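Long-range contacts in putative alpha-N-acetylgalactosaminidase (PDB 3CC1), which probably removes terminal alpha-linked N-acetylgalactosamine residues from glycoconjugates by hydrolysis: residues A[20-25]-A[318-323]; A[54-59]-A[112-117]. One frame throughout, in Å; residues are numbered along the deposited sequence.

Both contacts lie in the TIM-barrel part of the chain, at or just after the ends of its parallel strands. Contact 2 is nested along the chain inside the loop closed by contact 1. The sheet order explains the two pairings. Strand 14-17 lies between strands 315-317 and 49-52, and strand 109-115 follows on the far side of 49-52. Contact 1 therefore joins the segments after the first and last strands of the sheet, and contact 2 joins the next two strand ends. Their centres are about 17 Å apart, and they meet where Ala-24 CB is 3.2 Å from Gln-55 NE2. Together they form a continuous part of the barrel mouth, where enzymes of this fold carry their active site.

Contact 1 (A[20-25]-A[318-323]); sequences DCYGAS and GGELRD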
ATOM      1  N   ASP A  20     -12.973 -24.312 -14.539  1.00 22.67           N
ATOM      2  CA  ASP A  20     -13.981 -23.323 -14.083  1.00 22.72           C
ATOM      3  C   ASP A  20     -15.432 -23.848 -14.221  1.00 22.78           C
ATOM      4  O   ASP A  20     -16.327 -23.387 -13.521  1.00 22.78           O
ATOM      5  CB  ASP A  20     -13.861 -21.988 -14.821  1.00 23.42           C
ATOM      6  CG  ASP A  20     -12.683 -21.129 -14.379  1.00 24.06           C
ATOM      7  OD1 ASP A  20     -11.846 -21.526 -13.527  1.00 25.78           O
ATOM      8  OD2 ASP A  20     -12.602 -19.991 -14.925  1.00 25.21           O
ATOM      9  N   CYS A  21     -15.644 -24.804 -15.126  1.00 23.87           N
ATOM     10  CA  CYS A  21     -16.969 -25.406 -15.353  1.00 24.02           C
ATOM     11  C   CYS A  21     -17.156 -26.693 -14.565  1.00 22.91           C
ATOM     12  O   CYS A  21     -18.207 -26.879 -13.972  1.00 21.40           O
ATOM     13  CB  CYS A  21     -17.300 -25.609 -16.849  1.00 24.01           C
ATOM     14  SG  CYS A  21     -15.912 -26.200 -17.903  1.00 26.58           S
ATOM     15  N   TYR A  22     -16.137 -27.557 -14.521  1.00 22.29           N
ATOM     16  CA  TYR A  22     -16.307 -28.911 -13.964  1.00 21.96           C
ATOM     17  C   TYR A  22     -15.343 -29.258 -12.827  1.00 22.03           C
ATOM     18  O   TYR A  22     -15.339 -30.378 -12.300  1.00 20.33           O
ATOM     19  CB  TYR A  22     -16.216 -29.991 -15.076  1.00 22.40           C
ATOM     20  CG  TYR A  22     -17.283 -29.796 -16.110  1.00 22.25           C
ATOM     21  CD1 TYR A  22     -18.617 -29.885 -15.747  1.00 22.06           C
ATOM     22  CD2 TYR A  22     -16.970 -29.443 -17.427  1.00 22.73           C
ATOM     23  CE1 TYR A  22     -19.621 -29.662 -16.652  1.00 21.49           C
ATOM     24  CE2 TYR A  22     -17.969 -29.224 -18.357  1.00 21.62           C
ATOM     25  CZ  TYR A  22     -19.295 -29.347 -17.967  1.00 21.58           C
ATOM     26  OH  TYR A  22     -20.316 -29.102 -18.858  1.00 22.23           O
ATOM     27  N   GLY A  23     -14.543 -28.288 -12.432  1.00 22.23           N
ATOM     28  CA  GLY A  23     -13.609 -28.491 -11.354  1.00 21.36           C
ATOM     29  C   GLY A  23     -12.662 -29.626 -11.635  1.00 21.98           C
ATOM     30  O   GLY A  23     -12.042 -29.692 -12.716  1.00 21.00           O
ATOM     31  N   ALA A  24     -12.550 -30.524 -10.646  1.00 22.42           N
ATOM     32  CA  ALA A  24     -11.656 -31.686 -10.716  1.00 23.32           C
ATOM     33  C   ALA A  24     -12.334 -32.900 -11.396  1.00 23.87           C
ATOM     34  O   ALA A  24     -11.728 -33.953 -11.539  1.00 26.06           O
ATOM     35  CB  ALA A  24     -11.154 -32.072  -9.283  1.00 22.57           C
ATOM     36  N   SER A  25     -13.571 -32.735 -11.855  1.00 23.91           N
ATOM     37  CA  SER A  25     -14.443 -33.890 -12.136  1.00 23.78           C
ATOM     38  C   SER A  25     -14.907 -34.041 -13.596  1.00 22.80           C
ATOM     39  O   SER A  25     -15.861 -34.795 -13.870  1.00 22.20           O
ATOM     40  CB  SER A  25     -15.698 -33.800 -11.238  1.00 24.47           C
ATOM     41  OG  SER A  25     -16.619 -32.865 -11.784  1.00 25.97           O
ATOM     42  N   GLY A 318     -12.796 -20.979 -19.713  1.00 21.98           N
ATOM     43  CA  GLY A 318     -13.158 -21.860 -18.614  1.00 22.59           C
ATOM     44  C   GLY A 318     -14.617 -22.244 -18.504  1.00 23.29           C
ATOM     45  O   GLY A 318     -15.011 -23.053 -17.642  1.00 24.44           O
ATOM     46  N   GLY A 319     -15.420 -21.684 -19.394  1.00 23.55           N
ATOM     47  CA  GLY A 319     -16.825 -22.036 -19.510  1.00 22.51           C
ATOM     48  C   GLY A 319     -17.085 -23.299 -20.320  1.00 22.71           C
ATOM     49  O   GLY A 319     -16.209 -23.834 -21.013  1.00 22.04           O
ATOM     50  N   GLU A 320     -18.306 -23.788 -20.163  1.00 22.20           N
ATOM     51  CA  GLU A 320     -18.851 -24.849 -20.979  1.00 22.38           C
ATOM     52  C   GLU A 320     -19.232 -24.223 -22.316  1.00 21.41           C
ATOM     53  O   GLU A 320     -20.295 -23.626 -22.447  1.00 20.59           O
ATOM     54  CB  GLU A 320     -20.067 -25.501 -20.303  1.00 22.16           C
ATOM     55  CG  GLU A 320     -20.892 -26.470 -21.201  1.00 23.07           C
ATOM     56  CD  GLU A 320     -20.040 -27.498 -21.969  1.00 24.06           C
ATOM     57  OE1 GLU A 320     -19.496 -28.441 -21.346  1.00 22.05           O
ATOM     58  OE2 GLU A 320     -19.958 -27.360 -23.211  1.00 20.71           O
ATOM     59  N   LEU A 321     -18.348 -24.417 -23.285  1.00 20.82           N
ATOM     60  CA  LEU A 321     -18.460 -23.783 -24.602  1.00 21.96           C
ATOM     61  C   LEU A 321     -19.807 -24.010 -25.280  1.00 22.10           C
ATOM     62  O   LEU A 321     -20.319 -23.116 -25.996  1.00 22.74           O
ATOM     63  CB  LEU A 321     -17.329 -24.252 -25.531  1.00 22.22           C
ATOM     64  CG  LEU A 321     -15.934 -23.658 -25.291  1.00 22.05           C
ATOM     65  CD1 LEU A 321     -14.897 -24.463 -26.059  1.00 23.01           C
ATOM     66  CD2 LEU A 321     -15.876 -22.175 -25.669  1.00 21.01           C
ATOM     67  N   ARG A 322     -20.377 -25.198 -25.076  1.00 23.02           N
ATOM     68  CA  ARG A 322     -21.573 -25.598 -25.790  1.00 22.82           C
ATOM     69  C   ARG A 322     -22.750 -24.742 -25.384  1.00 24.14           C
ATOM     70  O   ARG A 322     -23.729 -24.642 -26.121  1.00 23.51           O
ATOM     71  CB  ARG A 322     -21.918 -27.082 -25.598  1.00 23.44           C
ATOM     72  CG  ARG A 322     -21.094 -28.012 -26.462  1.00 22.20           C
ATOM     73  CD  ARG A 322     -21.199 -29.438 -26.004  1.00 23.26           C
ATOM     74  NE  ARG A 322     -20.702 -29.626 -24.640  1.00 21.91           N
ATOM     75  CZ  ARG A 322     -20.884 -30.734 -23.935  1.00 22.63           C
ATOM     76  NH1 ARG A 322     -21.465 -31.775 -24.478  1.00 23.34           N
ATOM     77  NH2 ARG A 322     -20.422 -30.842 -22.702  1.00 25.36           N
ATOM     78  N   ASP A 323     -22.634 -24.085 -24.237  1.00 24.32           N
ATOM     79  CA  ASP A 323     -23.723 -23.241 -23.746  1.00 25.05           C
ATOM     80  C   ASP A 323     -23.522 -21.762 -24.061  1.00 24.89           C
ATOM     81  O   ASP A 323     -24.234 -20.912 -23.542  1.00 25.99           O
ATOM     82  CB  ASP A 323     -23.886 -23.415 -22.242  1.00 24.93           C
ATOM     83  CG  ASP A 323     -24.398 -24.782 -21.879  1.00 25.68           C
ATOM     84  OD1 ASP A 323     -25.039 -25.393 -22.744  1.00 25.08           O
ATOM     85  OD2 ASP A 323     -24.159 -25.235 -20.745  1.00 25.88           O
TER
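The short helix 19-22 runs beside the loop that follows strand 315-317 in this TIM barrel. The contact joins the segments after strands 14-17 and 315-317, neighbours in the sheet though far apart in sequence. The CA atoms of Asp-20 and Gly-318 are 4.8 Å apart, and the backbones then diverge. After Tyr-22 the chain turns away at Gly-23, which has positive phi, in a type II' beta turn to Ser-25. The near end is tight. The carbonyl O of Gly-318 lies 3.2 Å from Asp-20 CB. Cys-21 CB lies 3.9 Å from Glu-320 N. That CB lies above one face of the Tyr-22 ring, toward its rim.

The far end is polar. Glu-320 has CG anti to its backbone N (chi1 169°) and bends at chi2, so that OE1 lies at the edge of the Tyr-22 ring. The ring and carboxylate planes are 55° apart. Arg-322 holds the carboxylate side-on, with NE on OE2 and NH2 on OE1, both from above the carboxylate plane. Its backbone N adds a second bond to OE2. A salt bridge from Arg-322 NH1 to Glu-29 and a hydrogen bond from Asn-34 to Glu-320 OE1 tie this network to helix 28-41. So many donors would favour a charged carboxylate. Tyr-22 OH donates to the anti lone pair of Glu-320 OE1 over 2.7 Å.

Contact 2 (A[54-59]-A[112-117]); sequences IQWYEP and IHIMRG
The loop after strand 49-52 crosses the end of strand 109-115 almost at a right angle, 89° by the directions of the touching parts. It joins the ends of these two adjacent parallel strands at the mouth of the barrel. The tight part is centred on His-113. Trp-56 NE1 donates to His-113 O over 2.8 Å, with an N-H...O angle of 155°. Tyr-57 CD2 lies over the middle of the indole, 3.6 Å above its plane. The in-plane bond, with Tyr-57 on one face, limits rotation of the ring. Ile-54 CG2 presses on His-113 CB at 3.6 Å and also reaches Met-115 SE at 4.1 Å, selenomethionine here. Met-115 CG meets Tyr-57 OH at 3.5 Å. That hydroxyl is hydrogen-bonded to Asp-151.

The two other isoleucines are covered less. Ile-114 CG2 sits at the indole edge, 4.2 Å from Trp-56 CZ2; Ile-112 CD1 is 4.1 Å from the same Trp-56 CZ2. Trp-56 and Tyr-57 are the central residues of a type I turn from Gln-55 to Glu-58. Its last residue, partly exposed, marks the solvent side.

Leu-191 of the second subunit packs on Ile-54. His-113 ND1 bonds to Asp-184 at the end of strand 180-184. Ile-114 packs on Val-181 and Val-183 of that strand, and both Ile-112 and Ile-114 touch Tyr-173 of helix 162-175.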
ATOM      1  N   ILE A  54      -6.547 -30.775 -12.972  1.00 22.31           N
ATOM      2  CA  ILE A  54      -6.043 -31.712 -12.013  1.00 22.08           C
ATOM      3  C   ILE A  54      -7.108 -32.708 -11.516  1.00 22.28           C
ATOM      4  O   ILE A  54      -8.317 -32.475 -11.622  1.00 22.09           O
ATOM      5  CB  ILE A  54      -5.408 -31.015 -10.788  1.00 21.94           C
ATOM      6  CG1 ILE A  54      -6.426 -30.140 -10.037  1.00 22.58           C
ATOM      7  CG2 ILE A  54      -4.167 -30.239 -11.171  1.00 20.90           C
ATOM      8  CD1 ILE A  54      -6.039 -29.810  -8.581  1.00 21.70           C
ATOM      9  N   GLN A  55      -6.602 -33.808 -11.005  1.00 23.01           N
ATOM     10  CA  GLN A  55      -7.388 -34.825 -10.295  1.00 23.58           C
ATOM     11  C   GLN A  55      -8.206 -35.681 -11.254  1.00 22.73           C
ATOM     12  O   GLN A  55      -9.217 -36.266 -10.892  1.00 21.98           O
ATOM     13  CB  GLN A  55      -8.215 -34.191  -9.151  1.00 23.53           C
ATOM     14  CG  GLN A  55      -7.280 -33.703  -8.033  1.00 27.59           C
ATOM     15  CD  GLN A  55      -7.974 -32.975  -6.890  1.00 32.75           C
ATOM     16  OE1 GLN A  55      -7.782 -33.340  -5.737  1.00 40.27           O
ATOM     17  NE2 GLN A  55      -8.696 -31.903  -7.194  1.00 32.76           N
ATOM     18  N   TRP A  56      -7.717 -35.744 -12.482  1.00 21.48           N
ATOM     19  CA  TRP A  56      -8.239 -36.640 -13.484  1.00 21.26           C
ATOM     20  C   TRP A  56      -8.027 -38.118 -13.129  1.00 21.26           C
ATOM     21  O   TRP A  56      -8.610 -38.974 -13.787  1.00 21.02           O
ATOM     22  CB  TRP A  56      -7.632 -36.317 -14.875  1.00 20.72           C
ATOM     23  CG  TRP A  56      -6.136 -36.114 -14.886  1.00 19.25           C
ATOM     24  CD1 TRP A  56      -5.496 -34.926 -14.846  1.00 18.66           C
ATOM     25  CD2 TRP A  56      -5.108 -37.120 -14.948  1.00 18.56           C
ATOM     26  NE1 TRP A  56      -4.133 -35.113 -14.836  1.00 21.12           N
ATOM     27  CE2 TRP A  56      -3.868 -36.451 -14.920  1.00 19.95           C
ATOM     28  CE3 TRP A  56      -5.112 -38.515 -15.017  1.00 17.86           C
ATOM     29  CZ2 TRP A  56      -2.668 -37.120 -14.961  1.00 19.75           C
ATOM     30  CZ3 TRP A  56      -3.926 -39.174 -15.066  1.00 17.33           C
ATOM     31  CH2 TRP A  56      -2.709 -38.484 -15.032  1.00 17.53           C
ATOM     32  N   TYR A  57      -7.291 -38.368 -12.021  1.00 21.31           N
ATOM     33  CA  TYR A  57      -6.861 -39.697 -11.557  1.00 20.33           C
ATOM     34  C   TYR A  57      -7.575 -40.103 -10.262  1.00 21.33           C
ATOM     35  O   TYR A  57      -7.264 -41.126  -9.671  1.00 21.13           O
ATOM     36  CB  TYR A  57      -5.321 -39.707 -11.347  1.00 20.77           C
ATOM     37  CG  TYR A  57      -4.859 -38.450 -10.650  1.00 21.73           C
ATOM     38  CD1 TYR A  57      -5.068 -38.291  -9.270  1.00 22.21           C
ATOM     39  CD2 TYR A  57      -4.299 -37.393 -11.363  1.00 20.46           C
ATOM     40  CE1 TYR A  57      -4.698 -37.116  -8.630  1.00 22.69           C
ATOM     41  CE2 TYR A  57      -3.922 -36.232 -10.730  1.00 20.86           C
ATOM     42  CZ  TYR A  57      -4.145 -36.096  -9.363  1.00 21.58           C
ATOM     43  OH  TYR A  57      -3.762 -34.949  -8.699  1.00 25.55           O
ATOM     44  N   GLU A  58      -8.545 -39.286  -9.839  1.00 22.34           N
ATOM     45  CA  GLU A  58      -9.160 -39.405  -8.521  1.00 24.97           C
ATOM     46  C   GLU A  58     -10.657 -39.694  -8.603  1.00 25.07           C
ATOM     47  O   GLU A  58     -11.447 -38.761  -8.633  1.00 26.23           O
ATOM     48  CB  GLU A  58      -8.949 -38.109  -7.716  1.00 24.71           C
ATOM     49  CG  GLU A  58      -9.316 -38.208  -6.228  1.00 31.11           C
ATOM     50  CD  GLU A  58      -8.451 -37.266  -5.334  1.00 38.00           C
ATOM     51  OE1 GLU A  58      -7.359 -36.843  -5.796  1.00 42.17           O
ATOM     52  OE2 GLU A  58      -8.847 -36.974  -4.173  1.00 41.87           O
ATOM     53  N   PRO A  59     -11.048 -40.978  -8.705  1.00 25.31           N
ATOM     54  CA  PRO A  59     -12.473 -41.252  -8.731  1.00 25.82           C
ATOM     55  C   PRO A  59     -12.968 -41.106  -7.308  1.00 26.54           C
ATOM     56  O   PRO A  59     -12.190 -41.206  -6.339  1.00 28.08           O
ATOM     57  CB  PRO A  59     -12.552 -42.721  -9.171  1.00 26.37           C
ATOM     58  CG  PRO A  59     -11.296 -43.320  -8.615  1.00 25.48           C
ATOM     59  CD  PRO A  59     -10.248 -42.215  -8.785  1.00 24.67           C
ATOM     60  N   ILE A 112      -2.975 -31.679 -20.218  1.00 21.74           N
ATOM     61  CA  ILE A 112      -3.325 -32.060 -18.845  1.00 21.87           C
ATOM     62  C   ILE A 112      -2.600 -31.199 -17.853  1.00 22.91           C
ATOM     63  O   ILE A 112      -1.560 -30.609 -18.162  1.00 22.03           O
ATOM     64  CB  ILE A 112      -3.028 -33.593 -18.531  1.00 22.67           C
ATOM     65  CG1 ILE A 112      -1.529 -33.876 -18.594  1.00 20.35           C
ATOM     66  CG2 ILE A 112      -3.817 -34.517 -19.514  1.00 22.54           C
ATOM     67  CD1 ILE A 112      -1.129 -35.360 -18.371  1.00 18.01           C
ATOM     68  N   HIS A 113      -3.174 -31.114 -16.645  1.00 23.83           N
ATOM     69  CA  HIS A 113      -2.449 -30.592 -15.468  1.00 23.10           C
ATOM     70  C   HIS A 113      -2.060 -31.730 -14.596  1.00 23.06           C
ATOM     71  O   HIS A 113      -2.826 -32.649 -14.379  1.00 23.34           O
ATOM     72  CB  HIS A 113      -3.297 -29.632 -14.613  1.00 23.29           C
ATOM     73  CG  HIS A 113      -3.501 -28.273 -15.203  1.00 24.19           C
ATOM     74  ND1 HIS A 113      -3.594 -27.131 -14.419  1.00 27.60           N
ATOM     75  CD2 HIS A 113      -3.709 -27.875 -16.484  1.00 25.05           C
ATOM     76  CE1 HIS A 113      -3.777 -26.085 -15.215  1.00 28.42           C
ATOM     77  NE2 HIS A 113      -3.862 -26.509 -16.469  1.00 26.52           N
ATOM     78  N   ILE A 114      -0.836 -31.672 -14.098  1.00 23.27           N
ATOM     79  CA  ILE A 114      -0.367 -32.603 -13.117  1.00 22.63           C
ATOM     80  C   ILE A 114       0.064 -31.824 -11.864  1.00 23.58           C
ATOM     81  O   ILE A 114       0.355 -30.634 -11.938  1.00 23.09           O
ATOM     82  CB  ILE A 114       0.779 -33.466 -13.691  1.00 23.24           C
ATOM     83  CG1 ILE A 114       2.049 -32.637 -13.873  1.00 21.48           C
ATOM     84  CG2 ILE A 114       0.331 -34.123 -15.024  1.00 20.82           C
ATOM     85  CD1 ILE A 114       3.256 -33.427 -14.359  1.00 24.77           C
HETATM   86  N   MSE A 115       0.105 -32.525 -10.721  1.00 23.87           N
HETATM   87  CA  MSE A 115       0.675 -32.037  -9.487  1.00 23.41           C
HETATM   88  C   MSE A 115       2.141 -32.448  -9.405  1.00 23.43           C
HETATM   89  O   MSE A 115       2.546 -33.553  -9.816  1.00 24.37           O
HETATM   90  CB  MSE A 115      -0.057 -32.650  -8.292  1.00 23.41           C
HETATM   91  CG  MSE A 115      -1.531 -32.326  -8.262  1.00 26.17           C
HETATM   92 SE   MSE A 115      -1.894 -30.484  -7.751  0.75 22.87          SE
HETATM   93  CE  MSE A 115      -0.966 -30.443  -6.027  1.00 24.53           C
ATOM     94  N   ARG A 116       2.948 -31.516  -8.953  1.00 22.01           N
ATOM     95  CA  ARG A 116       4.334 -31.787  -8.663  1.00 22.85           C
ATOM     96  C   ARG A 116       4.455 -32.980  -7.736  1.00 22.63           C
ATOM     97  O   ARG A 116       3.707 -33.093  -6.761  1.00 23.01           O
ATOM     98  CB  ARG A 116       4.929 -30.586  -7.944  1.00 23.02           C
ATOM     99  CG  ARG A 116       6.367 -30.751  -7.498  1.00 23.10           C
ATOM    100  CD  ARG A 116       6.804 -29.596  -6.582  1.00 23.43           C
ATOM    101  NE  ARG A 116       6.060 -29.543  -5.332  1.00 22.80           N
ATOM    102  CZ  ARG A 116       6.478 -30.075  -4.180  1.00 25.74           C
ATOM    103  NH1 ARG A 116       7.614 -30.728  -4.117  1.00 25.21           N
ATOM    104  NH2 ARG A 116       5.744 -29.982  -3.096  1.00 26.84           N
ATOM    105  N   GLY A 117       5.456 -33.812  -8.017  1.00 22.17           N
ATOM    106  CA  GLY A 117       5.871 -34.889  -7.108  1.00 22.57           C
ATOM    107  C   GLY A 117       5.469 -36.291  -7.520  1.00 21.78           C
ATOM    108  O   GLY A 117       5.311 -36.627  -8.706  1.00 23.05           O
TER